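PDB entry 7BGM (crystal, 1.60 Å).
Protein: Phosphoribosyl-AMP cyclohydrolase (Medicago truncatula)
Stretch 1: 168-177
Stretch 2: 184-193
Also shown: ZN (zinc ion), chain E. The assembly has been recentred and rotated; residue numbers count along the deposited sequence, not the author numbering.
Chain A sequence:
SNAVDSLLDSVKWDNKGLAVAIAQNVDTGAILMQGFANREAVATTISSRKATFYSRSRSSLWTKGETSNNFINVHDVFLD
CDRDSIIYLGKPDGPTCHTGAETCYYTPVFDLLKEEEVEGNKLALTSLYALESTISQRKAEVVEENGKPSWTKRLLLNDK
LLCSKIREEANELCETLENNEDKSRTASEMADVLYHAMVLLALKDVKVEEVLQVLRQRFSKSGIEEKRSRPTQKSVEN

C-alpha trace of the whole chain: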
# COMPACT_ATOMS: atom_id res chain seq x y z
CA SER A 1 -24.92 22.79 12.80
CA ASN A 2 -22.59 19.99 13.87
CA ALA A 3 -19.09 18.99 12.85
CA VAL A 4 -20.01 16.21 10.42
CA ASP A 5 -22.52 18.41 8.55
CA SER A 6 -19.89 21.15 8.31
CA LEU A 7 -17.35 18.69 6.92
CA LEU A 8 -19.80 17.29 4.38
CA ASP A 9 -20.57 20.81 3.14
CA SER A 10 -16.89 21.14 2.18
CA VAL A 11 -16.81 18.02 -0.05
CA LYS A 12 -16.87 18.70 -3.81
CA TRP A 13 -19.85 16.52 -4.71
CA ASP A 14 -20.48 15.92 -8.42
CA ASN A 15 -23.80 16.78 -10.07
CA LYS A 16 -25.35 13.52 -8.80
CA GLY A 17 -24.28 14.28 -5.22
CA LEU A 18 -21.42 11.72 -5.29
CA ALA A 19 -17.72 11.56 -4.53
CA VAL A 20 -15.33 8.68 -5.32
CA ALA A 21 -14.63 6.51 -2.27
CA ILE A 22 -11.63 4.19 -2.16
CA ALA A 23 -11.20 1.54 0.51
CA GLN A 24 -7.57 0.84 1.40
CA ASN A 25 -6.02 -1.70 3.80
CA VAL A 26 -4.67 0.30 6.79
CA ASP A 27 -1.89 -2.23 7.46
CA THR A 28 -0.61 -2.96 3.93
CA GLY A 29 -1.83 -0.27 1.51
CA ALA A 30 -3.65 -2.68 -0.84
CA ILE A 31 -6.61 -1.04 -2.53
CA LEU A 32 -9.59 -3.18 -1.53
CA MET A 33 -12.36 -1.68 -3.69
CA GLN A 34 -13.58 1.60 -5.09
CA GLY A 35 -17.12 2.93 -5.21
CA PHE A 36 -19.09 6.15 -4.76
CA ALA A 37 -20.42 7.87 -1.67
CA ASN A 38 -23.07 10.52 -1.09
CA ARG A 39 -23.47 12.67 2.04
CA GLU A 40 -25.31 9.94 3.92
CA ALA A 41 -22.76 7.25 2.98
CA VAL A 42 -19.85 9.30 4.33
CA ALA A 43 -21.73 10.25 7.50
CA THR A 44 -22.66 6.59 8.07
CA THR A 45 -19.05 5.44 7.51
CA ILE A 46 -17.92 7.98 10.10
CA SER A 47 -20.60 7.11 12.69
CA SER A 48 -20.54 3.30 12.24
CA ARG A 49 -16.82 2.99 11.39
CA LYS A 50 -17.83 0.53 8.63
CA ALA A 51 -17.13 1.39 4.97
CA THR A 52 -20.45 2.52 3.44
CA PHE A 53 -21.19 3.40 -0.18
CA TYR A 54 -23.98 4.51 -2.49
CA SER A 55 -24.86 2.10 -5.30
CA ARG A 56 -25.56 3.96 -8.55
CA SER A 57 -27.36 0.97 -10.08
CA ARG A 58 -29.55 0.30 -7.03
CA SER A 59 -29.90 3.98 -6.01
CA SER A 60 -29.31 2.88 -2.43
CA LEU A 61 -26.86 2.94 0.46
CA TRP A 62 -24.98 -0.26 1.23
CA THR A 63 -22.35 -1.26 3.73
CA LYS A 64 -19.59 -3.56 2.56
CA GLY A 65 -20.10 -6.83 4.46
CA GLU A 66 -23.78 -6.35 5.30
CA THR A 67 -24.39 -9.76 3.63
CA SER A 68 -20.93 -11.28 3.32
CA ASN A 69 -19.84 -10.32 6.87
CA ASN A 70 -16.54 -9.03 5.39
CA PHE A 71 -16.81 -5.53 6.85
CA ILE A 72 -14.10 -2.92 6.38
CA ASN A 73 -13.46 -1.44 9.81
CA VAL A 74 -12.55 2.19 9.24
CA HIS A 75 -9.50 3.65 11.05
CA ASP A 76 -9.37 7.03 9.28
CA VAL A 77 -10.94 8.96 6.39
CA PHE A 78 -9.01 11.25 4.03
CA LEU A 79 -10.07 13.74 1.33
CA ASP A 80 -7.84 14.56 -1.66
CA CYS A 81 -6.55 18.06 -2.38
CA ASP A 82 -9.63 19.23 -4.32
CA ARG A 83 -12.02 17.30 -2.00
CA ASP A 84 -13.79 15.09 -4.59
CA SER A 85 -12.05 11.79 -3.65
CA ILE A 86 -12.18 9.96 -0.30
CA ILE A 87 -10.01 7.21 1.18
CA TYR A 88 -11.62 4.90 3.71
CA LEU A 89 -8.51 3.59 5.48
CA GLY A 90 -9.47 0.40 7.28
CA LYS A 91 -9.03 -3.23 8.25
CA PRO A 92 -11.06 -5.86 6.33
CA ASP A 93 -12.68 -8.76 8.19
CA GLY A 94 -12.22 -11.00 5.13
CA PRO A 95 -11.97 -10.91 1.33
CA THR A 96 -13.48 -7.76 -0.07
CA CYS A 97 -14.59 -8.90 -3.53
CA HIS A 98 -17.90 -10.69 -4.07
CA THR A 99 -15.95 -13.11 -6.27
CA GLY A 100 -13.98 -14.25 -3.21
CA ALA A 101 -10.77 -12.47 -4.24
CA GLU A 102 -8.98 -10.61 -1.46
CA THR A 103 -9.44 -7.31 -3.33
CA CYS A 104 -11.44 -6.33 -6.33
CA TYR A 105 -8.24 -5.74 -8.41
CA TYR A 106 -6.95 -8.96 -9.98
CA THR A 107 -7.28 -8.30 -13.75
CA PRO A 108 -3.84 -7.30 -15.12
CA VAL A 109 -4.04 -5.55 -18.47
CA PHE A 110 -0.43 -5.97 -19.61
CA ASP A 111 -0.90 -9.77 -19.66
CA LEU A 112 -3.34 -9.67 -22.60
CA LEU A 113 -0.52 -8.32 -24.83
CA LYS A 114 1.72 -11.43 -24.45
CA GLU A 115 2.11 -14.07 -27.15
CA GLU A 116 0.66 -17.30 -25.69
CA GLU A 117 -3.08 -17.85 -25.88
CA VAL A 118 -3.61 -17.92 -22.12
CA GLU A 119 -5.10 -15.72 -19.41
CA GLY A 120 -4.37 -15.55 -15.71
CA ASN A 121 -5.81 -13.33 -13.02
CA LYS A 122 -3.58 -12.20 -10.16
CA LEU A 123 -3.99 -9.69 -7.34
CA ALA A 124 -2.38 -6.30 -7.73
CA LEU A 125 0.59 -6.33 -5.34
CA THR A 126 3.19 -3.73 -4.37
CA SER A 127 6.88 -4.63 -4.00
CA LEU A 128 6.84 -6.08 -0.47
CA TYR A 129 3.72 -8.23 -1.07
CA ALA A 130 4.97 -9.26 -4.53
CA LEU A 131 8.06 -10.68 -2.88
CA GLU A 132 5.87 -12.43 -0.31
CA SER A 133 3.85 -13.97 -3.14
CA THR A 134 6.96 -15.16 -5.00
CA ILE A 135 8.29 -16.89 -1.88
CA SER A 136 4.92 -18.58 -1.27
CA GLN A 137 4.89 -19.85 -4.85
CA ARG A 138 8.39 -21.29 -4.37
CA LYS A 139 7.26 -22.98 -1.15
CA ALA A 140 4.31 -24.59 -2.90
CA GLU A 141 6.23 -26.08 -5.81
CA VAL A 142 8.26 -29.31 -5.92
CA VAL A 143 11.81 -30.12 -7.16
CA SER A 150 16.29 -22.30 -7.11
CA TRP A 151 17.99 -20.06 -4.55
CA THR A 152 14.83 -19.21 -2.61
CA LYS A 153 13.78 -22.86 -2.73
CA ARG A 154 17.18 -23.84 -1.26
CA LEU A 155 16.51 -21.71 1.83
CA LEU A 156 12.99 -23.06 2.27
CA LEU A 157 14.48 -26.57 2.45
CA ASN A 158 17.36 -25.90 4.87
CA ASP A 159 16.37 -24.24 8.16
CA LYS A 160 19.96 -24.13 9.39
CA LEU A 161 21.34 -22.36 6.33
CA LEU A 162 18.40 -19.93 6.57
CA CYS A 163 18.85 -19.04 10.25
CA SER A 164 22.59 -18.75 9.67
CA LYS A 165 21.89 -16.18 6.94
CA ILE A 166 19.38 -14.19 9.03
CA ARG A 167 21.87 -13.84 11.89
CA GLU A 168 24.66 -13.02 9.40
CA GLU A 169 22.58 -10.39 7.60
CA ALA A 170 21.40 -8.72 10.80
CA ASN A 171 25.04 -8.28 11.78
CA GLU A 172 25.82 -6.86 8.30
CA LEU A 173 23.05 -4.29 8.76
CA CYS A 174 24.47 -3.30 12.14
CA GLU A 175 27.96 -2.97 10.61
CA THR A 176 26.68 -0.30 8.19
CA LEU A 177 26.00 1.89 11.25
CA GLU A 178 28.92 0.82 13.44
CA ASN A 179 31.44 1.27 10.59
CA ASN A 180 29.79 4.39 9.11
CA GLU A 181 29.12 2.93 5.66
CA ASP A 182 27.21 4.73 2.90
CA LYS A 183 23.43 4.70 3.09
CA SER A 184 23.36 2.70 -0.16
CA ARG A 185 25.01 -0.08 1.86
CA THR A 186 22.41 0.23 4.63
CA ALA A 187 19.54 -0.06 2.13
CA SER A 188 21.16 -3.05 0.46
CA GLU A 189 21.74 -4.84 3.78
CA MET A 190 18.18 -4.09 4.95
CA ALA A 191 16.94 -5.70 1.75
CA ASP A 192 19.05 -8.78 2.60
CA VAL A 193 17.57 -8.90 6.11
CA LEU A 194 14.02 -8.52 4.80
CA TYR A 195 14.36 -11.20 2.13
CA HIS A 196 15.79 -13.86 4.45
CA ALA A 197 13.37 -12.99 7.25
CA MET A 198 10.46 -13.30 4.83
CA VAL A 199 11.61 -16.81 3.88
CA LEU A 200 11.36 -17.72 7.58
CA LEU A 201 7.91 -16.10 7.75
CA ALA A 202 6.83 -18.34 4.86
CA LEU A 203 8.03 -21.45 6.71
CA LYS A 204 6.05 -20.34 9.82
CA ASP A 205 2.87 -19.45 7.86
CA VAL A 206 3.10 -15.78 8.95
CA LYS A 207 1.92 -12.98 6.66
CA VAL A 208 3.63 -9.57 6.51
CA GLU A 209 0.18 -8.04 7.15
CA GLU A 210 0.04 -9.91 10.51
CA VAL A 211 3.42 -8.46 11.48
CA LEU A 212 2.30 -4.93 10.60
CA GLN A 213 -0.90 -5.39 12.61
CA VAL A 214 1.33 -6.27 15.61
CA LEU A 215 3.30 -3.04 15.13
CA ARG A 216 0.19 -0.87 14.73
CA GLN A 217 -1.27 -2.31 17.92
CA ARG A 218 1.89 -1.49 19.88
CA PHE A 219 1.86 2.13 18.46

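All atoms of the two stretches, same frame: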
# COMPACT_ATOMS: atom_id res chain seq x y z
N GLU A 168 23.57 -13.67 10.14
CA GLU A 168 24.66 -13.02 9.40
C GLU A 168 24.24 -11.67 8.84
O GLU A 168 24.99 -10.69 8.92
CB GLU A 168 25.12 -13.94 8.28
CG GLU A 168 25.83 -13.23 7.12
CD GLU A 168 26.40 -14.19 6.08
OE1 GLU A 168 27.05 -15.19 6.47
OE2 GLU A 168 26.19 -13.95 4.88
N GLU A 169 23.04 -11.62 8.25
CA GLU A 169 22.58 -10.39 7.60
C GLU A 169 22.26 -9.30 8.62
O GLU A 169 22.48 -8.11 8.35
CB GLU A 169 21.35 -10.67 6.73
CG GLU A 169 21.59 -11.58 5.52
CD GLU A 169 22.53 -10.98 4.49
OE1 GLU A 169 22.93 -9.80 4.66
OE2 GLU A 169 22.87 -11.68 3.51
N ALA A 170 21.69 -9.69 9.76
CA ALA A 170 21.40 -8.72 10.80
C ALA A 170 22.68 -8.05 11.28
O ALA A 170 22.72 -6.84 11.53
CB ALA A 170 20.68 -9.39 11.97
N ASN A 171 23.75 -8.84 11.41
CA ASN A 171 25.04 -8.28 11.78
C ASN A 171 25.58 -7.35 10.69
O ASN A 171 26.18 -6.32 11.00
CB ASN A 171 26.03 -9.40 12.06
CG ASN A 171 27.37 -8.88 12.52
OD1 ASN A 171 27.48 -8.27 13.58
ND2 ASN A 171 28.40 -9.11 11.71
N GLU A 172 25.42 -7.73 9.41
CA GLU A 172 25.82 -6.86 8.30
C GLU A 172 25.10 -5.52 8.37
O GLU A 172 25.71 -4.47 8.14
CB GLU A 172 25.52 -7.52 6.95
CG GLU A 172 26.41 -8.69 6.58
CD GLU A 172 27.88 -8.33 6.58
OE1 GLU A 172 28.26 -7.31 5.96
OE2 GLU A 172 28.65 -9.07 7.21
N LEU A 173 23.80 -5.54 8.65
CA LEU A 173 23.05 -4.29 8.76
C LEU A 173 23.60 -3.43 9.89
O LEU A 173 23.78 -2.21 9.72
CB LEU A 173 21.58 -4.60 8.99
CG LEU A 173 20.67 -3.38 9.11
CD1 LEU A 173 20.54 -2.60 7.78
CD2 LEU A 173 19.30 -3.84 9.61
N CYS A 174 23.89 -4.05 11.03
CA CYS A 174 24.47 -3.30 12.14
C CYS A 174 25.82 -2.70 11.76
O CYS A 174 26.13 -1.57 12.15
CB CYS A 174 24.61 -4.20 13.37
SG CYS A 174 23.06 -4.73 14.15
N GLU A 175 26.65 -3.46 11.02
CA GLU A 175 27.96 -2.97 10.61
C GLU A 175 27.86 -1.69 9.80
O GLU A 175 28.76 -0.84 9.88
CB GLU A 175 28.73 -4.02 9.78
CG GLU A 175 29.20 -5.30 10.47
CD GLU A 175 30.04 -6.21 9.54
OE1 GLU A 175 30.40 -5.78 8.41
OE2 GLU A 175 30.32 -7.36 9.92
N THR A 176 26.78 -1.51 9.01
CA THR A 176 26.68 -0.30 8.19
C THR A 176 26.56 0.95 9.05
O THR A 176 26.94 2.04 8.61
CB THR A 176 25.50 -0.37 7.20
OG1 THR A 176 24.24 -0.29 7.91
CG2 THR A 176 25.55 -1.64 6.33
N LEU A 177 26.05 0.81 10.27
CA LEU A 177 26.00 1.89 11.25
C LEU A 177 27.29 1.97 12.05
O LEU A 177 27.88 3.04 12.17
CB LEU A 177 24.82 1.68 12.21
CG LEU A 177 24.62 2.75 13.29
CD1 LEU A 177 24.32 4.11 12.67
CD2 LEU A 177 23.49 2.33 14.23
N SER A 184 23.65 3.72 0.85
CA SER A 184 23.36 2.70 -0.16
C SER A 184 23.66 1.31 0.39
O SER A 184 22.94 0.34 0.10
CB SER A 184 24.17 2.95 -1.43
OG SER A 184 25.55 2.68 -1.24
N ARG A 185 24.70 1.19 1.22
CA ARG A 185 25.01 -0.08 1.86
C ARG A 185 23.92 -0.46 2.86
O ARG A 185 23.49 -1.62 2.90
CB ARG A 185 26.37 -0.01 2.55
CG ARG A 185 27.51 0.02 1.58
CD ARG A 185 27.80 -1.39 1.08
NE ARG A 185 28.30 -2.26 2.14
CZ ARG A 185 27.65 -3.33 2.61
NH1 ARG A 185 26.47 -3.68 2.10
NH2 ARG A 185 28.19 -4.06 3.58
N THR A 186 23.47 0.50 3.66
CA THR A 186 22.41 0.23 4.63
C THR A 186 21.14 -0.27 3.94
O THR A 186 20.52 -1.24 4.38
CB THR A 186 22.12 1.49 5.45
OG1 THR A 186 23.28 1.84 6.25
CG2 THR A 186 20.93 1.27 6.37
N ALA A 187 20.74 0.39 2.84
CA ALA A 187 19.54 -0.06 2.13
C ALA A 187 19.73 -1.47 1.58
O ALA A 187 18.82 -2.31 1.64
CB ALA A 187 19.22 0.91 0.99
N SER A 188 20.90 -1.74 1.03
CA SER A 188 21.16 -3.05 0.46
C SER A 188 21.15 -4.13 1.54
O SER A 188 20.62 -5.22 1.33
CB SER A 188 22.50 -3.03 -0.28
OG SER A 188 22.74 -4.28 -0.84
N GLU A 189 21.73 -3.84 2.70
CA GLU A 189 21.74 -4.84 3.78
C GLU A 189 20.34 -5.02 4.38
O GLU A 189 19.97 -6.14 4.76
CB GLU A 189 22.74 -4.45 4.85
CG GLU A 189 24.18 -4.58 4.34
CD GLU A 189 24.45 -5.95 3.72
OE1 GLU A 189 23.93 -6.96 4.22
OE2 GLU A 189 25.20 -6.03 2.71
N MET A 190 19.56 -3.94 4.49
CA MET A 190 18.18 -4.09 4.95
C MET A 190 17.38 -4.96 3.99
O MET A 190 16.52 -5.75 4.42
CB MET A 190 17.50 -2.73 5.09
CG MET A 190 16.09 -2.81 5.67
SD MET A 190 16.10 -3.30 7.41
CE MET A 190 14.33 -3.38 7.68
N ALA A 191 17.64 -4.84 2.69
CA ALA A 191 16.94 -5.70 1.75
C ALA A 191 17.33 -7.16 1.95
O ALA A 191 16.48 -8.06 1.83
CB ALA A 191 17.20 -5.26 0.30
N ASP A 192 18.61 -7.42 2.29
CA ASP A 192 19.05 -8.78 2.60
C ASP A 192 18.35 -9.32 3.84
O ASP A 192 17.92 -10.48 3.87
CB ASP A 192 20.56 -8.82 2.84
CG ASP A 192 21.40 -8.58 1.60
OD1 ASP A 192 20.84 -8.45 0.49
OD2 ASP A 192 22.65 -8.52 1.75
N VAL A 193 18.26 -8.50 4.89
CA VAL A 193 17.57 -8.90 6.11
C VAL A 193 16.12 -9.23 5.80
O VAL A 193 15.60 -10.28 6.19
CB VAL A 193 17.68 -7.81 7.18
CG1 VAL A 193 16.79 -8.13 8.38
CG2 VAL A 193 19.13 -7.65 7.63
ZN ZN E . 23.93 -8.71 3.28
O HOH W 1 25.86 -9.37 2.84

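A zinc ion joins the two helices through three carboxylates: Glu-169 OE1 from the first stretch and Glu-189 OE1 and Asp-192 OD2 from the second each lie 2.0 Å from ZN, and a water completes the observed ligand set at 2.1 Å. The metal accounts for the otherwise unfavourable approach of like charges, with Glu-169 OE1 only 3.0 Å from Glu-189 OE1 without a hydrogen bond between them. The other carboxylate oxygen of Glu-189 is also engaged: Arg-185 NH1 donates to Glu-189 OE2 at 2.7 Å, a salt bridge one turn apart on the same helix. Glu-172 OE1 also lies at the edge of the Arg-185 guanidinium, near its plane, but at 4.0 Å from Arg-185 NH2 the pair is beyond a salt bridge.

The helices run nearly antiparallel, at 163°, with their axes 8.6 Å apart at closest approach, and they interlock by reciprocal packing. Leu-173 sits among Thr-186, Glu-189, Met-190 and Val-193; its CD2 lies 3.9 Å from Met-190 SD and its CB 4.1 Å from Val-193 CG2. Glu-189 in turn fits among Glu-169, Glu-172, Leu-173 and Thr-176, so its aliphatic part packs while its carboxylate reaches the metal.

Away from the zinc, a hydroxyl relay closes the contact: Thr-186 OG1 donates to Thr-176 OG1 (2.9 Å), which donates to the backbone Leu-173 O (2.7 Å).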